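Local coordinates for protein thymidylate synthase thyX (Helicobacter pylori, PDB 3N3Y) that probably catalyses the FAD-dependent reductive methylation of dUMP to dTMP, with methylenetetrahydrofolate as methyl donor and NADPH as reductant, at residues 19-30 with 43-51; 172-183 with 208-216. All coordinates share one frame; numbering follows the deposited sequence.

Contact 1 packs two consecutive helices, 20-30 and 41-51, together. Contact 2 lays the C-terminal tail 208-216 along helix 172-182. Their centres are about 18 Å apart, and they meet at the start of the tail. There Tyr208 OH lies 3.1 Å from Lys44 O, a probable hydrogen bond, and Leu209 CD2 packs 3.7 Å from Ile47 CG2. The homotetramer builds each FAD site from three subunits, and both contacts carry FAD-site residues. One FAD spans both contacts: Cys29 SG lies 3.6 Å from its flavin N3, and Arg173 holds its phosphate. Asn177, on the same helix as Arg173, bonds a phosphate oxygen of another FAD, while Arg182 near the helix end reaches dUMP.

Contact 1: 19-30 with 43-51; sequences LDIASQAIRTCW and DKELIHRVG
Two consecutive helices of the ThyX fold, 20-30 and 41-51, pack at a steep angle, 66° between the directions of segments 20-30 and 43-51. Their axes come within 8.9 Å, and Ser23 and Ile47 have the nearest CA atoms, 5.7 Å apart. The core between them is apolar. Ile47 sends CD1 in among Leu19, Ala22 and Ser23. This methyl touches Leu19 CD2 at 3.6 Å and packs against Ala22 CB and the backbone oxygen of Leu19. CG1 of Ile47 stands beside its backbone N (chi1 -60°), which turns the chain toward the other helix. Ile26 uses two branches. Its CD1 rests 3.6 Å from Ile47 CA, while CG2 meets Leu46 CD2 and both methyls of Val50. Trp30 continues this row, with Val50 CG1 at the edge of its ring. Trp30 also meets His56 edge-to-face, and its ring meets Tyr95 of the second subunit. Cys29, next to it, touches the flavin of FAD, so the helix pair borders the cofactor site. At the other margin Arg27 bends at chi2 and chi3 and crosses Asp43 at about a right angle. Asp43 OD2 is held by Ser36 and Gly39, and Arg27 NE bonds Ser32. Leu46 CD2 lies over one face of the guanidinium, toward its rim, 3.5 Å above the plane. Arg27 NH1 makes a salt bridge of 2.6 Å to Asp43 OD1, the guanidinium and carboxylate planes 53° apart.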
# COMPACT_ATOMS: atom_id res chain seq x y z
N LEU A 19 -9.85 4.17 21.55
CA LEU A 19 -10.98 4.36 20.64
C LEU A 19 -11.31 5.82 20.29
O LEU A 19 -11.79 6.11 19.20
CB LEU A 19 -12.25 3.73 21.23
CG LEU A 19 -12.60 2.28 20.93
CD1 LEU A 19 -13.94 1.94 21.57
CD2 LEU A 19 -12.66 2.03 19.43
N ASP A 20 -11.09 6.73 21.23
CA ASP A 20 -11.46 8.12 20.99
C ASP A 20 -10.71 8.68 19.79
O ASP A 20 -11.22 9.57 19.10
CB ASP A 20 -11.19 8.98 22.23
CG ASP A 20 -9.72 8.95 22.64
OD1 ASP A 20 -8.97 9.89 22.27
OD2 ASP A 20 -9.32 7.97 23.32
N ILE A 21 -9.51 8.18 19.53
CA ILE A 21 -8.79 8.59 18.32
C ILE A 21 -9.69 8.41 17.10
O ILE A 21 -9.77 9.28 16.23
CB ILE A 21 -7.48 7.81 18.12
CG1 ILE A 21 -6.50 8.14 19.24
CG2 ILE A 21 -6.87 8.15 16.78
CD1 ILE A 21 -6.47 9.61 19.59
N ALA A 22 -10.38 7.28 17.05
CA ALA A 22 -11.27 6.99 15.93
C ALA A 22 -12.46 7.94 15.89
O ALA A 22 -12.73 8.53 14.85
CB ALA A 22 -11.74 5.55 15.98
N SER A 23 -13.16 8.10 17.01
CA SER A 23 -14.36 8.97 17.01
C SER A 23 -14.04 10.46 16.75
O SER A 23 -14.79 11.14 16.05
CB SER A 23 -15.23 8.79 18.26
OG SER A 23 -14.49 8.98 19.45
N GLN A 24 -12.94 10.96 17.29
CA GLN A 24 -12.50 12.31 16.95
C GLN A 24 -12.24 12.44 15.44
O GLN A 24 -12.56 13.46 14.83
CB GLN A 24 -11.25 12.69 17.75
CG GLN A 24 -11.47 12.78 19.26
CD GLN A 24 -10.16 12.80 20.05
OE1 GLN A 24 -9.12 12.34 19.57
NE2 GLN A 24 -10.20 13.33 21.27
N ALA A 25 -11.68 11.39 14.83
CA ALA A 25 -11.41 11.40 13.39
C ALA A 25 -12.69 11.45 12.58
O ALA A 25 -12.78 12.13 11.56
CB ALA A 25 -10.58 10.17 12.99
N ILE A 26 -13.70 10.71 13.03
CA ILE A 26 -14.95 10.65 12.30
C ILE A 26 -15.68 12.00 12.34
O ILE A 26 -16.25 12.45 11.34
CB ILE A 26 -15.85 9.53 12.86
CG1 ILE A 26 -15.15 8.17 12.67
CG2 ILE A 26 -17.21 9.55 12.17
CD1 ILE A 26 -15.82 7.01 13.38
N ARG A 27 -15.64 12.63 13.51
CA ARG A 27 -16.34 13.88 13.72
C ARG A 27 -15.64 15.02 12.98
O ARG A 27 -16.28 16.01 12.61
CB ARG A 27 -16.49 14.17 15.22
CG ARG A 27 -17.21 13.06 15.96
CD ARG A 27 -18.07 13.55 17.11
NE ARG A 27 -19.48 13.37 16.79
CZ ARG A 27 -20.27 12.50 17.39
NH1 ARG A 27 -19.81 11.73 18.37
NH2 ARG A 27 -21.54 12.39 17.01
N THR A 28 -14.34 14.87 12.74
CA THR A 28 -13.58 15.86 12.00
C THR A 28 -14.14 16.06 10.59
O THR A 28 -14.13 17.17 10.07
CB THR A 28 -12.09 15.49 11.88
OG1 THR A 28 -11.44 15.66 13.15
CG2 THR A 28 -11.42 16.39 10.88
N CYS A 29 -14.64 14.99 9.99
CA CYS A 29 -15.09 15.04 8.60
C CYS A 29 -16.28 15.96 8.42
O CYS A 29 -16.30 16.77 7.50
CB CYS A 29 -15.42 13.65 8.06
SG CYS A 29 -14.00 12.51 8.00
N TRP A 30 -17.27 15.83 9.30
CA TRP A 30 -18.47 16.65 9.23
C TRP A 30 -18.49 17.70 10.33
O TRP A 30 -19.49 18.39 10.51
CB TRP A 30 -19.72 15.79 9.33
CG TRP A 30 -19.81 14.77 8.27
CD1 TRP A 30 -20.29 14.95 7.00
CD2 TRP A 30 -19.40 13.40 8.36
NE1 TRP A 30 -20.20 13.77 6.29
CE2 TRP A 30 -19.66 12.81 7.10
CE3 TRP A 30 -18.84 12.62 9.38
CZ2 TRP A 30 -19.39 11.46 6.84
CZ3 TRP A 30 -18.56 11.28 9.11
CH2 TRP A 30 -18.84 10.72 7.85
N ASP A 43 -20.28 8.04 21.33
CA ASP A 43 -19.04 8.09 20.56
C ASP A 43 -18.63 6.69 20.10
O ASP A 43 -18.24 6.51 18.94
CB ASP A 43 -17.91 8.78 21.36
CG ASP A 43 -18.04 10.31 21.36
OD1 ASP A 43 -18.84 10.85 20.57
OD2 ASP A 43 -17.33 10.97 22.16
N LYS A 44 -18.75 5.69 20.99
CA LYS A 44 -18.45 4.30 20.63
C LYS A 44 -19.38 3.84 19.53
O LYS A 44 -18.98 3.16 18.59
CB LYS A 44 -18.59 3.35 21.82
CG LYS A 44 -17.47 3.37 22.84
CD LYS A 44 -17.74 2.35 23.94
CE LYS A 44 -19.19 2.46 24.43
NZ LYS A 44 -19.55 1.49 25.51
N GLU A 45 -20.65 4.21 19.66
CA GLU A 45 -21.65 3.81 18.69
C GLU A 45 -21.29 4.34 17.32
O GLU A 45 -21.48 3.66 16.31
CB GLU A 45 -23.02 4.32 19.11
CG GLU A 45 -24.00 4.46 17.96
CD GLU A 45 -24.35 3.12 17.32
OE1 GLU A 45 -23.74 2.09 17.70
OE2 GLU A 45 -25.24 3.10 16.43
N LEU A 46 -20.77 5.57 17.28
CA LEU A 46 -20.43 6.24 16.03
C LEU A 46 -19.32 5.52 15.24
O LEU A 46 -19.40 5.39 14.01
CB LEU A 46 -20.02 7.69 16.30
CG LEU A 46 -19.46 8.49 15.11
CD1 LEU A 46 -20.57 8.88 14.13
CD2 LEU A 46 -18.73 9.71 15.61
N ILE A 47 -18.30 5.04 15.95
CA ILE A 47 -17.20 4.35 15.31
C ILE A 47 -17.72 3.12 14.57
O ILE A 47 -17.34 2.84 13.43
CB ILE A 47 -16.14 3.92 16.33
CG1 ILE A 47 -15.58 5.15 17.04
CG2 ILE A 47 -15.03 3.14 15.65
CD1 ILE A 47 -14.61 4.84 18.17
N HIS A 48 -18.64 2.42 15.22
CA HIS A 48 -19.18 1.19 14.67
C HIS A 48 -20.06 1.44 13.45
O HIS A 48 -19.94 0.75 12.44
CB HIS A 48 -19.97 0.45 15.75
CG HIS A 48 -20.50 -0.87 15.30
ND1 HIS A 48 -19.77 -2.04 15.39
CD2 HIS A 48 -21.69 -1.22 14.74
CE1 HIS A 48 -20.48 -3.04 14.92
NE2 HIS A 48 -21.65 -2.57 14.52
N ARG A 49 -20.94 2.43 13.53
CA ARG A 49 -21.90 2.66 12.46
C ARG A 49 -21.25 3.24 11.19
O ARG A 49 -21.52 2.76 10.09
CB ARG A 49 -23.06 3.54 12.92
CG ARG A 49 -23.96 4.00 11.77
CD ARG A 49 -25.19 4.76 12.27
NE ARG A 49 -24.89 5.55 13.46
CZ ARG A 49 -24.41 6.78 13.44
NH1 ARG A 49 -24.16 7.40 12.29
NH2 ARG A 49 -24.17 7.41 14.60
N VAL A 50 -20.41 4.25 11.37
CA VAL A 50 -19.71 4.87 10.23
C VAL A 50 -18.56 3.99 9.72
O VAL A 50 -18.38 3.82 8.51
CB VAL A 50 -19.15 6.30 10.59
CG1 VAL A 50 -18.42 6.91 9.41
CG2 VAL A 50 -20.29 7.22 11.04
N GLY A 51 -17.78 3.44 10.64
CA GLY A 51 -16.71 2.53 10.28
C GLY A 51 -17.15 1.39 9.36
O GLY A 51 -16.32 0.82 8.65

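Contact 2: 172-183 with 208-216; sequences ARSLQNLLTLRS and YLFEDCLKH. With FAD (flavin-adenine dinucleotide), chain K.
Ser183 OG accepts from His216 NE2 at 2.6 Å and donates to Leu179 O at 2.7 Å. This lies at the C-terminal end of helix 172-182 of the ThyX fold, along which the chain's C-terminal tail packs. The serine lies almost in the imidazole plane, 5° out of it, although His216 is poorly ordered. Leu179 O is gripped by two donors of Ser183, its N and its OG, from opposite faces of the carbonyl plane. Gln176 O is likewise shared by Thr180 N and Thr180 OG1. Between these polar groups Cys213 CB packs 3.7 Å from Leu179 CB, and Leu214 CD2 reaches Ser183 CB. Phe210 fills the other end. Its CG stands beside the backbone N (chi1 -56°), and the ring reaches toward the start of the helix. Leu175 CD2 lies over one face in a CH-pi contact, 4.2 Å from the ring centroid. Ala172 CB meets Phe210 CZ at 3.6 Å, and Ala172 O lies at the ring edge. Arg173 points from the helix away from the tail, toward FAD, and is salt-bridged to Glu61. Its extended chain carries the guanidinium to the ribose, where FAD C2B lies over the centre of one face. The two terminal nitrogens grip one phosphate: Arg173 NH2 bonds FAD O1P, and Arg173 NH1 meets FAD O2P at 3.0 Å with a nearly straight N-H...O angle of 176°.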
# COMPACT_ATOMS: atom_id res chain seq x y z
N ALA A 172 -7.15 -1.22 12.16
CA ALA A 172 -8.46 -1.87 12.38
C ALA A 172 -9.19 -2.23 11.10
O ALA A 172 -9.88 -3.23 11.05
CB ALA A 172 -9.35 -1.03 13.26
N ARG A 173 -9.05 -1.42 10.06
CA ARG A 173 -9.67 -1.72 8.79
C ARG A 173 -9.05 -2.95 8.13
O ARG A 173 -9.74 -3.79 7.55
CB ARG A 173 -9.56 -0.52 7.87
CG ARG A 173 -10.24 -0.70 6.52
CD ARG A 173 -10.04 0.55 5.66
NE ARG A 173 -10.92 0.55 4.50
CZ ARG A 173 -10.74 1.29 3.42
NH1 ARG A 173 -9.70 2.11 3.33
NH2 ARG A 173 -11.61 1.22 2.41
N SER A 174 -7.73 -3.05 8.18
CA SER A 174 -7.06 -4.21 7.61
C SER A 174 -7.33 -5.43 8.47
O SER A 174 -7.55 -6.52 7.95
CB SER A 174 -5.55 -3.97 7.49
OG SER A 174 -4.97 -5.00 6.72
N LEU A 175 -7.32 -5.24 9.78
CA LEU A 175 -7.64 -6.34 10.70
C LEU A 175 -9.02 -6.91 10.42
O LEU A 175 -9.20 -8.12 10.48
CB LEU A 175 -7.51 -5.92 12.17
CG LEU A 175 -7.72 -7.03 13.20
CD1 LEU A 175 -6.83 -8.26 12.94
CD2 LEU A 175 -7.47 -6.49 14.59
N GLN A 176 -9.99 -6.06 10.10
CA GLN A 176 -11.32 -6.57 9.76
C GLN A 176 -11.26 -7.50 8.56
O GLN A 176 -11.87 -8.55 8.57
CB GLN A 176 -12.33 -5.45 9.47
CG GLN A 176 -12.77 -4.67 10.68
CD GLN A 176 -13.88 -3.68 10.33
OE1 GLN A 176 -14.72 -3.34 11.17
NE2 GLN A 176 -13.89 -3.22 9.09
N ASN A 177 -10.56 -7.06 7.51
CA ASN A 177 -10.36 -7.85 6.30
C ASN A 177 -9.73 -9.21 6.65
O ASN A 177 -10.28 -10.26 6.34
CB ASN A 177 -9.50 -7.06 5.27
CG ASN A 177 -9.31 -7.81 3.93
OD1 ASN A 177 -10.27 -8.21 3.27
ND2 ASN A 177 -8.05 -7.99 3.53
N LEU A 178 -8.59 -9.18 7.33
CA LEU A 178 -7.92 -10.39 7.81
C LEU A 178 -8.89 -11.36 8.51
O LEU A 178 -8.97 -12.53 8.14
CB LEU A 178 -6.76 -10.03 8.75
CG LEU A 178 -5.91 -11.20 9.27
CD1 LEU A 178 -5.42 -12.05 8.12
CD2 LEU A 178 -4.71 -10.70 10.09
N LEU A 179 -9.62 -10.86 9.52
CA LEU A 179 -10.53 -11.69 10.30
C LEU A 179 -11.60 -12.33 9.44
O LEU A 179 -11.92 -13.50 9.61
CB LEU A 179 -11.17 -10.91 11.43
CG LEU A 179 -10.21 -10.40 12.51
CD1 LEU A 179 -10.99 -9.70 13.61
CD2 LEU A 179 -9.39 -11.52 13.08
N THR A 180 -12.13 -11.57 8.50
CA THR A 180 -13.14 -12.10 7.59
C THR A 180 -12.61 -13.23 6.69
O THR A 180 -13.21 -14.30 6.61
CB THR A 180 -13.72 -10.98 6.71
OG1 THR A 180 -14.27 -9.97 7.56
CG2 THR A 180 -14.81 -11.51 5.78
N LEU A 181 -11.49 -12.98 6.02
CA LEU A 181 -10.91 -13.97 5.10
C LEU A 181 -10.43 -15.25 5.80
O LEU A 181 -10.56 -16.34 5.26
CB LEU A 181 -9.74 -13.35 4.30
CG LEU A 181 -10.06 -12.34 3.18
CD1 LEU A 181 -8.86 -11.49 2.81
CD2 LEU A 181 -10.59 -13.05 1.93
N ARG A 182 -9.89 -15.11 7.01
CA ARG A 182 -9.19 -16.22 7.65
C ARG A 182 -10.02 -16.98 8.70
O ARG A 182 -9.60 -18.03 9.15
CB ARG A 182 -7.85 -15.75 8.24
CG ARG A 182 -6.92 -15.11 7.22
CD ARG A 182 -6.58 -16.09 6.10
NE ARG A 182 -5.60 -15.53 5.18
CZ ARG A 182 -5.03 -16.20 4.17
NH1 ARG A 182 -5.33 -17.47 3.95
NH2 ARG A 182 -4.15 -15.60 3.38
N SER A 183 -11.18 -16.44 9.07
CA SER A 183 -12.09 -17.14 9.96
C SER A 183 -13.11 -17.92 9.14
O SER A 183 -13.96 -18.64 9.69
CB SER A 183 -12.81 -16.15 10.90
OG SER A 183 -13.77 -15.37 10.20
N TYR A 208 -16.10 -5.05 19.91
CA TYR A 208 -17.39 -4.90 19.22
C TYR A 208 -17.25 -4.48 17.76
O TYR A 208 -18.16 -4.69 16.96
CB TYR A 208 -18.29 -3.92 19.95
CG TYR A 208 -17.84 -2.49 19.84
CD1 TYR A 208 -16.70 -2.05 20.50
CD2 TYR A 208 -18.56 -1.57 19.08
CE1 TYR A 208 -16.29 -0.75 20.42
CE2 TYR A 208 -18.15 -0.25 18.99
CZ TYR A 208 -17.01 0.15 19.66
OH TYR A 208 -16.58 1.45 19.58
N LEU A 209 -16.11 -3.89 17.41
CA LEU A 209 -15.89 -3.43 16.04
C LEU A 209 -15.65 -4.60 15.12
O LEU A 209 -15.89 -4.52 13.92
CB LEU A 209 -14.69 -2.47 15.96
CG LEU A 209 -14.79 -1.22 16.82
CD1 LEU A 209 -13.49 -0.46 16.77
CD2 LEU A 209 -15.95 -0.35 16.36
N PHE A 210 -15.17 -5.70 15.70
CA PHE A 210 -14.71 -6.84 14.93
C PHE A 210 -15.61 -8.05 15.10
O PHE A 210 -15.54 -8.98 14.31
CB PHE A 210 -13.28 -7.21 15.33
CG PHE A 210 -12.32 -6.08 15.20
CD1 PHE A 210 -11.76 -5.77 13.96
CD2 PHE A 210 -11.97 -5.31 16.30
CE1 PHE A 210 -10.87 -4.72 13.82
CE2 PHE A 210 -11.08 -4.25 16.18
CZ PHE A 210 -10.53 -3.95 14.93
N GLU A 211 -16.45 -8.02 16.13
CA GLU A 211 -17.22 -9.20 16.52
C GLU A 211 -17.87 -9.94 15.34
O GLU A 211 -17.91 -11.17 15.31
CB GLU A 211 -18.28 -8.83 17.57
CG GLU A 211 -19.21 -7.71 17.13
CD GLU A 211 -20.07 -7.16 18.28
OE1 GLU A 211 -20.33 -5.93 18.30
OE2 GLU A 211 -20.48 -7.97 19.15
N ASP A 212 -18.36 -9.17 14.36
CA ASP A 212 -19.16 -9.73 13.27
C ASP A 212 -18.36 -10.20 12.05
O ASP A 212 -18.91 -10.86 11.16
CB ASP A 212 -20.24 -8.72 12.86
CG ASP A 212 -21.04 -8.20 14.06
OD1 ASP A 212 -21.46 -9.02 14.91
OD2 ASP A 212 -21.23 -6.96 14.16
N CYS A 213 -17.07 -9.85 11.99
CA CYS A 213 -16.17 -10.39 10.96
C CYS A 213 -16.11 -11.92 11.03
O CYS A 213 -16.11 -12.59 9.99
CB CYS A 213 -14.74 -9.84 11.13
SG CYS A 213 -14.54 -8.04 10.94
N LEU A 214 -16.08 -12.44 12.25
CA LEU A 214 -15.96 -13.87 12.52
C LEU A 214 -17.26 -14.63 12.25
O LEU A 214 -17.27 -15.86 12.21
CB LEU A 214 -15.54 -14.09 13.97
CG LEU A 214 -14.29 -13.36 14.45
CD1 LEU A 214 -14.07 -13.60 15.94
CD2 LEU A 214 -13.09 -13.81 13.66
N LYS A 215 -18.35 -13.89 12.08
CA LYS A 215 -19.65 -14.48 11.76
C LYS A 215 -19.72 -14.84 10.27
O LYS A 215 -19.54 -13.99 9.39
CB LYS A 215 -20.79 -13.51 12.11
CG LYS A 215 -20.92 -13.19 13.59
CD LYS A 215 -22.07 -12.23 13.85
CE LYS A 215 -22.21 -11.92 15.35
NZ LYS A 215 -23.25 -10.88 15.64
N HIS A 216 -19.98 -16.12 10.00
CA HIS A 216 -20.14 -16.60 8.63
C HIS A 216 -21.40 -17.45 8.52
O HIS A 216 -21.85 -18.06 9.50
CB HIS A 216 -18.90 -17.39 8.18
CG HIS A 216 -17.64 -16.58 8.11
ND1 HIS A 216 -17.35 -15.72 7.08
CD2 HIS A 216 -16.57 -16.52 8.96
CE1 HIS A 216 -16.18 -15.15 7.28
NE2 HIS A 216 -15.68 -15.62 8.42
OXT HIS A 216 -22.01 -17.56 7.45
PA FAD K . -7.74 3.20 -1.84
O1A FAD K . -7.37 3.21 -3.31
O2A FAD K . -6.97 4.22 -1.02
O5B FAD K . -7.48 1.75 -1.24
C5B FAD K . -7.93 0.61 -1.94
C4B FAD K . -8.19 -0.47 -0.90
O4B FAD K . -6.97 -0.77 -0.25
C3B FAD K . -9.14 0.04 0.18
O3B FAD K . -10.49 -0.25 -0.12
C2B FAD K . -8.65 -0.67 1.43
O2B FAD K . -9.18 -1.97 1.46
C1B FAD K . -7.18 -0.86 1.14
N9A FAD K . -6.28 0.08 1.82
C8A FAD K . -5.49 1.04 1.24
N7A FAD K . -4.79 1.66 2.22
C5A FAD K . -5.14 1.11 3.41
C6A FAD K . -4.75 1.36 4.73
N6A FAD K . -3.72 2.17 4.98
N1A FAD K . -5.29 0.61 5.75
C2A FAD K . -6.22 -0.37 5.47
N3A FAD K . -6.61 -0.61 4.18
C4A FAD K . -6.07 0.11 3.17
N1 FAD K . -12.61 11.33 3.05
C2 FAD K . -12.54 12.24 4.09
O2 FAD K . -11.49 12.42 4.69
N3 FAD K . -13.65 12.97 4.47
C4 FAD K . -14.84 12.80 3.82
O4 FAD K . -15.81 13.46 4.18
C4X FAD K . -14.94 11.90 2.76
N5 FAD K . -16.15 11.72 2.10
C5X FAD K . -16.21 10.83 1.05
C6 FAD K . -17.42 10.65 0.38
C7 FAD K . -17.51 9.76 -0.67
C7M FAD K . -18.82 9.59 -1.39
C8 FAD K . -16.38 9.02 -1.06
C8M FAD K . -16.48 8.04 -2.19
C9 FAD K . -15.17 9.18 -0.38
C9A FAD K . -15.08 10.08 0.67
N10 FAD K . -13.88 10.25 1.34
C10 FAD K . -13.81 11.16 2.38
C1' FAD K . -12.64 9.50 0.94
C2' FAD K . -12.56 8.07 1.44
O2' FAD K . -12.57 8.06 2.86
C3' FAD K . -11.29 7.38 0.92
O3' FAD K . -10.12 7.99 1.41
C4' FAD K . -11.22 7.31 -0.60
O4' FAD K . -12.49 6.98 -1.09
C5' FAD K . -10.33 6.17 -1.03
O5' FAD K . -11.02 4.97 -0.72
P FAD K . -10.23 3.59 -0.45
O1P FAD K . -11.20 2.43 -0.36
O2P FAD K . -9.41 3.73 0.80
O3P FAD K . -9.35 3.39 -1.78